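Local coordinates for alpha-11 giardin (Giardia intestinalis, PDB 2II2), which belongs to the annexin family, binds calcium and probably, in a calcium-dependent way, phospholipids, and may take part in attaching the parasite to the intestinal mucosa, at residues C75-S78 with A79-N82. Sequence-based numbering, arbitrary orientation.
Sequences CNIS and ARVN. With SO4 (sulfate ion), chain B.
Arg80 reaches back along the first turn of helix 76-89 and holds the side-chain carbonyl of Asn76 side-on, with two nitrogens on one oxygen. The straighter bond runs from Arg80 NE to Asn76 OD1 (2.9 Å, N-H...O 164°); the second, from Arg80 NH2 to the same OD1, is longer at 3.2 Å and more bent. OD1 lies at the edge of the guanidinium, practically in its plane, whereas the amide itself is turned 73° from that plane. Of the two donors, NH2 lies in the carbonyl plane, on a lone pair, while NE comes in tilted from it. The amide is placed for this by its first torsion, which sets Asn76 CG opposite the backbone N (chi1 -176°); the arginine arrives with its chain extended from CG to NE, CG passing 3.3 Å from Asn76 O. Beside this pair, Ile77 CD1 rests 4.2 Å from Arg80 CD. The guanidinium has a further tie in a long, weak ion pair of NH2 with Glu108. Around the helix, a water donates to both Ser78 OG and Asn82 OD1 (3.0 and 2.9 Å), bridging the two side chains, and Ser78 OG is also hydrogen-bonded to Asp74 OD2. Val81 CG2 lies 3.4 Å from Ile77 O, and the valine packs on helix 106-120. Ala79 N closes the first backbone bond on the carbonyl O of Cys75, which occupies the N-cap position, and a sulfate, probably from the crystallisation liquor, accepts from Asn76 N (2.9 Å). The whole is the N-terminal turn of helix 76-89 with an intrahelical i, i+4 Asn-Arg pair; the far end of the same arginine, NH1 donating to Ile103 O, ties this turn to the segment between helices 94-102 and 106-120 of the all-helical annexin fold.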
loop_
_atom_site.group_PDB
_atom_site.type_symbol
_atom_site.label_atom_id
_atom_site.label_comp_id
_atom_site.label_asym_id
_atom_site.label_seq_id
_atom_site.Cartn_x
_atom_site.Cartn_y
_atom_site.Cartn_z
ATOM N N CYS A 75 -3.200 2.486 -14.418
ATOM C CA CYS A 75 -2.337 1.298 -14.396
ATOM C C CYS A 75 -1.520 1.272 -13.099
ATOM O O CYS A 75 -1.099 2.327 -12.590
ATOM C CB CYS A 75 -1.437 1.257 -15.629
ATOM S SG CYS A 75 -2.397 0.943 -17.128
ATOM N N ASN A 76 -1.301 0.072 -12.558
ATOM C CA ASN A 76 -0.754 -0.060 -11.215
ATOM C C ASN A 76 0.644 0.561 -11.075
ATOM O O ASN A 76 0.942 1.208 -10.065
ATOM C CB ASN A 76 -0.741 -1.537 -10.854
ATOM C CG ASN A 76 -0.277 -1.774 -9.461
ATOM O OD1 ASN A 76 0.887 -2.128 -9.224
ATOM N ND2 ASN A 76 -1.175 -1.570 -8.509
ATOM N N ILE A 77 1.508 0.367 -12.078
ATOM C CA ILE A 77 2.862 0.884 -11.950
ATOM C C ILE A 77 2.853 2.419 -11.990
ATOM O O ILE A 77 3.567 3.060 -11.233
ATOM C CB ILE A 77 3.830 0.242 -12.980
ATOM C CG1 ILE A 77 4.004 -1.266 -12.717
ATOM C CG2 ILE A 77 5.165 0.972 -12.978
ATOM C CD1 ILE A 77 4.572 -1.632 -11.320
ATOM N N SER A 78 2.038 3.004 -12.870
ATOM C CA SER A 78 1.889 4.449 -12.930
ATOM C C SER A 78 1.389 5.009 -11.601
ATOM O O SER A 78 1.904 6.009 -11.099
ATOM C CB SER A 78 0.924 4.832 -14.056
ATOM O OG SER A 78 0.587 6.189 -14.013
ATOM N N ALA A 79 0.421 4.320 -11.014
ATOM C CA ALA A 79 -0.103 4.707 -9.709
ATOM C C ALA A 79 1.017 4.712 -8.664
ATOM O O ALA A 79 1.137 5.648 -7.867
ATOM C CB ALA A 79 -1.225 3.763 -9.290
ATOM N N ARG A 80 1.835 3.665 -8.655
ATOM C CA ARG A 80 2.953 3.592 -7.710
ATOM C C ARG A 80 3.929 4.744 -7.908
ATOM O O ARG A 80 4.393 5.335 -6.916
ATOM C CB ARG A 80 3.688 2.267 -7.863
ATOM C CG ARG A 80 2.903 1.047 -7.371
ATOM C CD ARG A 80 3.778 -0.174 -7.434
ATOM N NE ARG A 80 2.972 -1.394 -7.398
ATOM C CZ ARG A 80 3.020 -2.327 -6.446
ATOM N NH1 ARG A 80 3.839 -2.233 -5.400
ATOM N NH2 ARG A 80 2.227 -3.377 -6.553
ATOM N N VAL A 81 4.271 5.056 -9.163
ATOM C CA VAL A 81 5.163 6.189 -9.414
ATOM C C VAL A 81 4.559 7.478 -8.837
ATOM O O VAL A 81 5.247 8.254 -8.146
ATOM C CB VAL A 81 5.433 6.344 -10.925
ATOM C CG1 VAL A 81 6.127 7.680 -11.230
ATOM C CG2 VAL A 81 6.260 5.178 -11.450
ATOM N N ASN A 82 3.276 7.695 -9.093
ATOM C CA ASN A 82 2.618 8.906 -8.585
ATOM C C ASN A 82 2.636 8.976 -7.060
ATOM O O ASN A 82 2.886 10.028 -6.479
ATOM C CB ASN A 82 1.209 9.058 -9.167
ATOM C CG ASN A 82 1.244 9.222 -10.672
ATOM O OD1 ASN A 82 2.275 9.583 -11.239
ATOM N ND2 ASN A 82 0.144 8.922 -11.318
HETATM S S SO4 B . -2.367 -2.770 -15.164
HETATM O O1 SO4 B . -2.252 -4.221 -15.025
HETATM O O2 SO4 B . -3.431 -2.474 -16.119
HETATM O O3 SO4 B . -2.622 -2.126 -13.870
HETATM O O4 SO4 B . -1.108 -2.253 -15.714
HETATM O O HOH W 1 3.030 7.849 -13.461
#